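Local coordinates for glucose-6-phosphate isomerase like protein (Thermus thermophilus, PDB 1WIW) that probably isomerises sugar phosphates such as glucose-6-phosphate and mannose-6-phosphate, at residues 24-30 / 112-117; 20-24 / 258-262; 130-135 / 252-257. All blocks are in the same frame, centred on the assembly; numbering follows the deposited sequence.

Contact 1: residues 24-30 / 112-117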
loop_
_atom_site.group_PDB
_atom_site.type_symbol
_atom_site.label_atom_id
_atom_site.label_comp_id
_atom_site.label_asym_id
_atom_site.label_seq_id
_atom_site.Cartn_x
_atom_site.Cartn_y
_atom_site.Cartn_z
ATOM N N LEU B 24 -7.461 -2.664 25.998
ATOM C CA LEU B 24 -6.484 -3.282 25.105
ATOM C C LEU B 24 -5.118 -3.637 25.689
ATOM O O LEU B 24 -4.635 -4.755 25.518
ATOM C CB LEU B 24 -6.266 -2.402 23.869
ATOM C CG LEU B 24 -5.355 -3.030 22.809
ATOM C CD1 LEU B 24 -5.970 -4.339 22.310
ATOM C CD2 LEU B 24 -5.161 -2.051 21.653
ATOM N N VAL B 25 -4.491 -2.685 26.362
ATOM C CA VAL B 25 -3.172 -2.911 26.935
ATOM C C VAL B 25 -3.171 -4.060 27.938
ATOM O O VAL B 25 -3.929 -4.051 28.903
ATOM C CB VAL B 25 -2.651 -1.627 27.621
ATOM C CG1 VAL B 25 -1.379 -1.925 28.419
ATOM C CG2 VAL B 25 -2.379 -0.558 26.563
ATOM N N GLY B 26 -2.314 -5.049 27.704
ATOM C CA GLY B 26 -2.250 -6.179 28.613
ATOM C C GLY B 26 -3.086 -7.373 28.179
ATOM O O GLY B 26 -3.131 -8.379 28.886
ATOM N N THR B 27 -3.758 -7.273 27.033
ATOM C CA THR B 27 -4.554 -8.397 26.537
ATOM C C THR B 27 -3.763 -9.136 25.463
ATOM O O THR B 27 -2.868 -8.563 24.832
ATOM C CB THR B 27 -5.909 -7.935 25.929
ATOM O OG1 THR B 27 -5.674 -7.093 24.797
ATOM C CG2 THR B 27 -6.725 -7.180 26.962
ATOM N N GLY B 28 -4.092 -10.408 25.259
ATOM C CA GLY B 28 -3.397 -11.197 24.262
ATOM C C GLY B 28 -2.558 -12.287 24.906
ATOM O O GLY B 28 -2.235 -12.197 26.092
ATOM N N PRO B 29 -2.175 -13.324 24.145
ATOM C CA PRO B 29 -1.365 -14.423 24.679
ATOM C C PRO B 29 0.038 -14.008 25.096
ATOM O O PRO B 29 0.634 -13.094 24.523
ATOM C CB PRO B 29 -1.337 -15.418 23.528
ATOM C CG PRO B 29 -1.311 -14.511 22.337
ATOM C CD PRO B 29 -2.378 -13.490 22.694
ATOM N N VAL B 30 0.547 -14.711 26.100
ATOM C CA VAL B 30 1.876 -14.488 26.644
ATOM C C VAL B 30 2.671 -15.764 26.372
ATOM O O VAL B 30 2.168 -16.870 26.586
ATOM C CB VAL B 30 1.799 -14.252 28.170
ATOM C CG1 VAL B 30 3.188 -14.175 28.768
ATOM C CG2 VAL B 30 1.028 -12.970 28.452
ATOM N N TYR B 112 -2.220 -5.328 17.956
ATOM C CA TYR B 112 -1.514 -5.051 19.203
ATOM C C TYR B 112 -1.170 -6.353 19.914
ATOM O O TYR B 112 -0.066 -6.511 20.435
ATOM C CB TYR B 112 -2.358 -4.177 20.139
ATOM C CG TYR B 112 -1.871 -4.198 21.588
ATOM C CD1 TYR B 112 -2.338 -5.155 22.489
ATOM C CD2 TYR B 112 -0.896 -3.299 22.033
ATOM C CE1 TYR B 112 -1.841 -5.224 23.805
ATOM C CE2 TYR B 112 -0.391 -3.360 23.341
ATOM C CZ TYR B 112 -0.868 -4.326 24.219
ATOM O OH TYR B 112 -0.364 -4.401 25.501
ATOM N N ARG B 113 -2.119 -7.284 19.940
ATOM C CA ARG B 113 -1.903 -8.555 20.617
ATOM C C ARG B 113 -0.833 -9.411 19.930
ATOM O O ARG B 113 -0.049 -10.085 20.603
ATOM C CB ARG B 113 -3.238 -9.301 20.751
ATOM C CG ARG B 113 -4.285 -8.469 21.505
ATOM C CD ARG B 113 -5.652 -9.152 21.623
ATOM N NE ARG B 113 -6.623 -8.265 22.265
ATOM C CZ ARG B 113 -7.724 -7.805 21.678
ATOM N NH1 ARG B 113 -8.007 -8.154 20.430
ATOM N NH2 ARG B 113 -8.530 -6.974 22.329
ATOM N N TYR B 114 -0.780 -9.387 18.601
ATOM C CA TYR B 114 0.252 -10.158 17.902
ATOM C C TYR B 114 1.624 -9.557 18.217
ATOM O O TYR B 114 2.577 -10.283 18.514
ATOM C CB TYR B 114 0.046 -10.133 16.380
ATOM C CG TYR B 114 -0.993 -11.101 15.848
ATOM C CD1 TYR B 114 -2.321 -10.714 15.687
ATOM C CD2 TYR B 114 -0.638 -12.400 15.484
ATOM C CE1 TYR B 114 -3.279 -11.602 15.171
ATOM C CE2 TYR B 114 -1.577 -13.294 14.969
ATOM C CZ TYR B 114 -2.895 -12.891 14.814
ATOM O OH TYR B 114 -3.825 -13.771 14.304
ATOM N N LEU B 115 1.720 -8.230 18.145
ATOM C CA LEU B 115 2.984 -7.542 18.416
ATOM C C LEU B 115 3.472 -7.799 19.838
ATOM O O LEU B 115 4.653 -8.079 20.055
ATOM C CB LEU B 115 2.837 -6.031 18.195
ATOM C CG LEU B 115 4.096 -5.208 18.518
ATOM C CD1 LEU B 115 5.256 -5.632 17.627
ATOM C CD2 LEU B 115 3.801 -3.744 18.334
ATOM N N ARG B 116 2.555 -7.702 20.797
ATOM C CA ARG B 116 2.880 -7.938 22.200
ATOM C C ARG B 116 3.491 -9.329 22.368
ATOM O O ARG B 116 4.489 -9.504 23.069
ATOM C CB ARG B 116 1.617 -7.800 23.056
ATOM C CG ARG B 116 1.784 -8.169 24.535
ATOM C CD ARG B 116 0.655 -7.553 25.362
ATOM N NE ARG B 116 0.683 -7.952 26.769
ATOM C CZ ARG B 116 0.176 -9.092 27.233
ATOM N NH1 ARG B 116 0.242 -9.377 28.533
ATOM N NH2 ARG B 116 -0.406 -9.947 26.396
ATOM N N PHE B 117 2.897 -10.316 21.710
ATOM C CA PHE B 117 3.405 -11.679 21.795
ATOM C C PHE B 117 4.820 -11.762 21.232
ATOM O O PHE B 117 5.705 -12.337 21.865
ATOM C CB PHE B 117 2.482 -12.644 21.044
ATOM C CG PHE B 117 2.961 -14.072 21.058
ATOM C CD1 PHE B 117 3.737 -14.571 20.014
ATOM C CD2 PHE B 117 2.647 -14.914 22.124
ATOM C CE1 PHE B 117 4.194 -15.894 20.031
ATOM C CE2 PHE B 117 3.100 -16.236 22.152
ATOM C CZ PHE B 117 3.872 -16.726 21.104
HETATM O O HOH W 1 -2.299 -10.742 28.688
HETATM O O HOH W 2 -0.231 -10.736 23.405
#
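This is a loop-on-helix contact, largely polar, with apolar contacts at L24 and P29. The loop 24-30, between helix 17-23 and strand 39-45, lies along helix 110-121. L24 to T27 form a type II beta turn, in which T27 N and T27 OG1 both donate hydrogen bonds to L24 O. Y112 holds the turn: G26 N donates to Y112 OH (3.0 Å), which is also hydrogen-bonded to D132. R113 NE donates to T27 OG1 (2.9 Å), and its guanidinium also pairs with E20. R116 NH2 donates to G28 O (2.9 Å). Water 2 joins P29 O, R113 O and R116 NH2. G28 CA is 4.7 Å from R113 CA; a CB there would clash with R113 CB and with the preceding carbonyl O. L24 CG meets Y112 CD1 (3.7 Å), and P29 CG meets F117 CD2 (4.0 Å). R116 on a carbonyl and R113 on a threonine hydroxyl thus join the irregular segment to the helix within the N-terminal SIS domain, an alpha/beta fold with a parallel sheet.

Contact 2: residues 20-24 / 258-262; sequences ELRDL and LWYRM
Here the end of helix 17-23, in the N-terminal SIS region, meets helix 251-272, in the C-terminal SIS region. The contact is small and buried, with 186 Å² covered in all, both sides summed. Segment 258-262 is helical throughout. E20 to R22 are helical, and L24 is in the loop. The closest CA pair is L21 with Y260, 8.4 Å apart, so side chains bridge the gap. E20 turns to R113 of helix 110-121 in a salt bridge. L21 (m, chi2 t) has its CA-to-CB bond sideways. Its carbonyl O is the polar partner, accepting a hydrogen bond from Y260. R22 points away at CB, but its CA lies 4.1 Å from Y260 OH. D23 also points away, and its OD1 pairs with R22 NH2 at 3.5 Å. L24 (t, chi2 p) points toward helix 251-272. CA-to-CB is sideways in both W259 and Y260; with chi1 t their rings reach the first segment. L24 CD2 packs 3.8 Å from W259 CZ3, at the indole edge, and 3.9 Å from Y260 CD1. Two aromatic side chains thus join the two helices. The shortest link is Y260 OH donating to L21 O at 2.6 Å.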
loop_
_atom_site.group_PDB
_atom_site.type_symbol
_atom_site.label_atom_id
_atom_site.label_comp_id
_atom_site.label_asym_id
_atom_site.label_seq_id
_atom_site.Cartn_x
_atom_site.Cartn_y
_atom_site.Cartn_z
ATOM N N GLU B 20 -13.409 -2.821 24.751
ATOM C CA GLU B 20 -12.220 -3.519 24.270
ATOM C C GLU B 20 -11.094 -2.518 23.986
ATOM O O GLU B 20 -9.927 -2.775 24.293
ATOM C CB GLU B 20 -12.539 -4.330 23.006
ATOM C CG GLU B 20 -11.382 -5.194 22.531
ATOM C CD GLU B 20 -11.741 -6.107 21.360
ATOM O OE1 GLU B 20 -10.837 -6.822 20.868
ATOM O OE2 GLU B 20 -12.923 -6.119 20.939
ATOM N N LEU B 21 -11.449 -1.382 23.400
ATOM C CA LEU B 21 -10.468 -0.341 23.106
ATOM C C LEU B 21 -9.844 0.120 24.415
ATOM O O LEU B 21 -8.623 0.274 24.517
ATOM C CB LEU B 21 -11.147 0.852 22.418
ATOM C CG LEU B 21 -11.425 0.740 20.913
ATOM C CD1 LEU B 21 -12.425 1.814 20.481
ATOM C CD2 LEU B 21 -10.111 0.882 20.144
ATOM N N ARG B 22 -10.690 0.338 25.418
ATOM C CA ARG B 22 -10.220 0.793 26.720
ATOM C C ARG B 22 -9.278 -0.177 27.425
ATOM O O ARG B 22 -8.281 0.237 28.013
ATOM C CB ARG B 22 -11.399 1.073 27.653
ATOM C CG ARG B 22 -10.958 1.637 28.999
ATOM C CD ARG B 22 -12.125 1.878 29.940
ATOM N NE ARG B 22 -11.726 2.696 31.083
ATOM C CZ ARG B 22 -10.821 2.334 31.988
ATOM N NH1 ARG B 22 -10.521 3.149 32.993
ATOM N NH2 ARG B 22 -10.217 1.158 31.894
ATOM N N ASP B 23 -9.594 -1.468 27.366
ATOM C CA ASP B 23 -8.788 -2.485 28.046
ATOM C C ASP B 23 -7.712 -3.169 27.202
ATOM O O ASP B 23 -7.101 -4.137 27.653
ATOM C CB ASP B 23 -9.707 -3.568 28.628
ATOM C CG ASP B 23 -10.617 -3.045 29.730
ATOM O OD1 ASP B 23 -10.441 -1.886 30.166
ATOM O OD2 ASP B 23 -11.506 -3.807 30.167
ATOM N N LEU B 24 -7.461 -2.664 25.998
ATOM C CA LEU B 24 -6.484 -3.282 25.105
ATOM C C LEU B 24 -5.118 -3.637 25.689
ATOM O O LEU B 24 -4.635 -4.755 25.518
ATOM C CB LEU B 24 -6.266 -2.402 23.869
ATOM C CG LEU B 24 -5.355 -3.030 22.809
ATOM C CD1 LEU B 24 -5.970 -4.339 22.310
ATOM C CD2 LEU B 24 -5.161 -2.051 21.653
ATOM N N LEU B 258 -0.040 6.059 17.468
ATOM C CA LEU B 258 -0.784 6.644 16.354
ATOM C C LEU B 258 -1.877 5.661 15.952
ATOM O O LEU B 258 -3.032 6.037 15.782
ATOM C CB LEU B 258 0.141 6.906 15.160
ATOM C CG LEU B 258 1.081 8.115 15.248
ATOM C CD1 LEU B 258 2.118 8.040 14.139
ATOM C CD2 LEU B 258 0.282 9.413 15.155
ATOM N N TRP B 259 -1.499 4.398 15.797
ATOM C CA TRP B 259 -2.443 3.342 15.430
ATOM C C TRP B 259 -3.610 3.291 16.425
ATOM O O TRP B 259 -4.770 3.205 16.024
ATOM C CB TRP B 259 -1.715 1.994 15.408
ATOM C CG TRP B 259 -2.600 0.812 15.134
ATOM C CD1 TRP B 259 -2.989 0.337 13.916
ATOM C CD2 TRP B 259 -3.216 -0.032 16.113
ATOM N NE1 TRP B 259 -3.814 -0.758 14.077
ATOM C CE2 TRP B 259 -3.970 -1.002 15.416
ATOM C CE3 TRP B 259 -3.202 -0.063 17.516
ATOM C CZ2 TRP B 259 -4.712 -1.998 16.075
ATOM C CZ3 TRP B 259 -3.939 -1.055 18.173
ATOM C CH2 TRP B 259 -4.683 -2.006 17.448
ATOM N N TYR B 260 -3.297 3.339 17.718
ATOM C CA TYR B 260 -4.321 3.289 18.769
ATOM C C TYR B 260 -5.273 4.490 18.710
ATOM O O TYR B 260 -6.489 4.331 18.818
ATOM C CB TYR B 260 -3.656 3.228 20.147
ATOM C CG TYR B 260 -4.612 3.043 21.319
ATOM C CD1 TYR B 260 -5.382 1.885 21.444
ATOM C CD2 TYR B 260 -4.705 4.003 22.325
ATOM C CE1 TYR B 260 -6.220 1.681 22.545
ATOM C CE2 TYR B 260 -5.547 3.812 23.437
ATOM C CZ TYR B 260 -6.295 2.649 23.539
ATOM O OH TYR B 260 -7.102 2.438 24.637
ATOM N N ARG B 261 -4.731 5.691 18.542
ATOM C CA ARG B 261 -5.587 6.873 18.465
ATOM C C ARG B 261 -6.489 6.799 17.231
ATOM O O ARG B 261 -7.615 7.295 17.242
ATOM C CB ARG B 261 -4.750 8.156 18.410
ATOM C CG ARG B 261 -5.610 9.409 18.299
ATOM C CD ARG B 261 -4.790 10.687 18.195
ATOM N NE ARG B 261 -4.010 10.953 19.397
ATOM C CZ ARG B 261 -3.546 12.158 19.724
ATOM N NH1 ARG B 261 -2.840 12.326 20.836
ATOM N NH2 ARG B 261 -3.803 13.198 18.944
HETATM N N MSE B 262 -5.992 6.190 16.159
HETATM C CA MSE B 262 -6.797 6.056 14.948
HETATM C C MSE B 262 -7.886 4.996 15.132
HETATM O O MSE B 262 -8.955 5.092 14.535
HETATM C CB MSE B 262 -5.916 5.707 13.746
HETATM C CG MSE B 262 -4.996 6.846 13.325
HETATM SE SE MSE B 262 -5.958 8.479 12.817
HETATM C CE MSE B 262 -5.103 8.783 11.137
#

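Contact 3: residues 130-135 / 252-257; sequences SVDEAL and LAQVMA
Helix 125-139 packs on helix 251-272, with no hydrogen bond between the segments. Both segments are helical throughout. Their axes come within 8.4 Å and run roughly the same way, with a signed crossing angle of -39°. The register sets V131 beside A253 (CA to CA 4.4 Å) and L135 beside A257 (5.5 Å). Small alanines at the crossing allow this close helix-helix packing. A134 CB sits between two alanines, 4.3 Å from A253 CB and 4.2 Å from A257 CB. A253 CB also rests 3.7 Å from S130 O. The larger side chains line one side of this seam. V131 (t) fits between L252 and M256, its CG2 3.3 Å from L252 CD2 and its CG1 3.8 Å from M256 CG. L135, with chi1 at -93°, lays CD1 over the backbone, 3.7 Å from M256 O and 3.8 Å from A257 CA. M256 is selenomethionine. Its CA-to-CB bond points toward helix 125-139, but beyond CG the side chain bends off. L115 of helix 110-121 touches both L252 and M256, while L53 of helix 48-54 also packs on M256.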
loop_
_atom_site.group_PDB
_atom_site.type_symbol
_atom_site.label_atom_id
_atom_site.label_comp_id
_atom_site.label_asym_id
_atom_site.label_seq_id
_atom_site.Cartn_x
_atom_site.Cartn_y
_atom_site.Cartn_z
ATOM N N SER B 130 7.292 0.424 26.715
ATOM C CA SER B 130 7.177 1.777 26.163
ATOM C C SER B 130 5.908 1.902 25.308
ATOM O O SER B 130 5.285 2.964 25.251
ATOM C CB SER B 130 8.414 2.136 25.326
ATOM O OG SER B 130 8.448 1.421 24.102
ATOM N N VAL B 131 5.530 0.815 24.641
ATOM C CA VAL B 131 4.318 0.810 23.821
ATOM C C VAL B 131 3.092 0.928 24.734
ATOM O O VAL B 131 2.217 1.762 24.516
ATOM C CB VAL B 131 4.206 -0.494 23.008
ATOM C CG1 VAL B 131 2.789 -0.645 22.443
ATOM C CG2 VAL B 131 5.230 -0.491 21.882
ATOM N N ASP B 132 3.035 0.074 25.751
ATOM C CA ASP B 132 1.926 0.095 26.704
ATOM C C ASP B 132 1.818 1.455 27.394
ATOM O O ASP B 132 0.722 1.978 27.594
ATOM C CB ASP B 132 2.122 -0.998 27.760
ATOM C CG ASP B 132 1.896 -2.397 27.209
ATOM O OD1 ASP B 132 2.137 -3.374 27.948
ATOM O OD2 ASP B 132 1.472 -2.520 26.044
ATOM N N GLU B 133 2.958 2.025 27.770
ATOM C CA GLU B 133 2.963 3.326 28.438
ATOM C C GLU B 133 2.354 4.396 27.538
ATOM O O GLU B 133 1.564 5.223 27.987
ATOM C CB GLU B 133 4.393 3.712 28.828
ATOM C CG GLU B 133 4.922 2.923 30.018
ATOM C CD GLU B 133 6.417 3.085 30.228
ATOM O OE1 GLU B 133 6.906 2.677 31.303
ATOM O OE2 GLU B 133 7.104 3.606 29.321
ATOM N N ALA B 134 2.726 4.367 26.264
ATOM C CA ALA B 134 2.219 5.322 25.288
ATOM C C ALA B 134 0.710 5.158 25.085
ATOM O O ALA B 134 -0.031 6.141 25.027
ATOM C CB ALA B 134 2.951 5.142 23.966
ATOM N N LEU B 135 0.250 3.915 24.980
ATOM C CA LEU B 135 -1.173 3.675 24.790
ATOM C C LEU B 135 -1.979 4.052 26.026
ATOM O O LEU B 135 -3.093 4.551 25.904
ATOM C CB LEU B 135 -1.434 2.212 24.407
ATOM C CG LEU B 135 -1.491 1.946 22.891
ATOM C CD1 LEU B 135 -0.198 2.389 22.223
ATOM C CD2 LEU B 135 -1.737 0.458 22.637
ATOM N N LEU B 252 8.852 2.867 17.553
ATOM C CA LEU B 252 7.883 1.781 17.621
ATOM C C LEU B 252 6.685 2.171 18.494
ATOM O O LEU B 252 5.537 1.910 18.137
ATOM C CB LEU B 252 8.559 0.510 18.151
ATOM C CG LEU B 252 7.806 -0.816 17.953
ATOM C CD1 LEU B 252 8.774 -1.987 18.035
ATOM C CD2 LEU B 252 6.729 -0.951 18.998
ATOM N N ALA B 253 6.950 2.808 19.631
ATOM C CA ALA B 253 5.880 3.237 20.529
ATOM C C ALA B 253 5.014 4.290 19.841
ATOM O O ALA B 253 3.788 4.250 19.920
ATOM C CB ALA B 253 6.470 3.807 21.817
ATOM N N GLN B 254 5.662 5.231 19.162
ATOM C CA GLN B 254 4.956 6.286 18.449
ATOM C C GLN B 254 4.017 5.707 17.386
ATOM O O GLN B 254 2.873 6.156 17.235
ATOM C CB GLN B 254 5.961 7.245 17.797
ATOM C CG GLN B 254 6.733 8.103 18.800
ATOM C CD GLN B 254 7.644 9.114 18.126
ATOM O OE1 GLN B 254 8.584 8.747 17.427
ATOM N NE2 GLN B 254 7.361 10.393 18.328
ATOM N N VAL B 255 4.494 4.709 16.651
ATOM C CA VAL B 255 3.667 4.088 15.619
ATOM C C VAL B 255 2.412 3.477 16.238
ATOM O O VAL B 255 1.301 3.722 15.782
ATOM C CB VAL B 255 4.450 2.990 14.855
ATOM C CG1 VAL B 255 3.485 2.114 14.041
ATOM C CG2 VAL B 255 5.469 3.641 13.920
HETATM N N MSE B 256 2.595 2.691 17.292
HETATM C CA MSE B 256 1.473 2.043 17.957
HETATM C C MSE B 256 0.518 3.061 18.594
HETATM O O MSE B 256 -0.700 2.856 18.603
HETATM C CB MSE B 256 2.007 1.056 18.994
HETATM C CG MSE B 256 1.434 -0.356 18.883
HETATM SE SE MSE B 256 1.345 -1.089 17.078
HETATM C CE MSE B 256 3.236 -1.111 16.676
ATOM N N ALA B 257 1.061 4.157 19.120
ATOM C CA ALA B 257 0.231 5.198 19.723
ATOM C C ALA B 257 -0.628 5.838 18.640
ATOM O O ALA B 257 -1.801 6.131 18.861
ATOM C CB ALA B 257 1.103 6.259 20.399
#

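The three contacts form one cluster, with centres 10 to 13 Å apart. Contacts 2 and 3 share helix 251-272. Contacts 1 and 2 share L24, and the salt bridge of R113 NH2 with E20 OE1 (2.7 Å) links them. Contacts 1 and 3 meet where Y112 OH lies 2.7 Å from D132 OD2, a probable hydrogen bond, and where L115 packs on M256. Helices 110-121 and 125-139 follow each other in the chain. Contact 2 spans the longest sequence interval and encloses the other two, which come in series. Helix 251-272, in the C-terminal SIS region, thus packs on helices 17-23 and 125-139 in contacts 2 and 3, and on helix 110-121 through Y112 with W259 and L115 with M256.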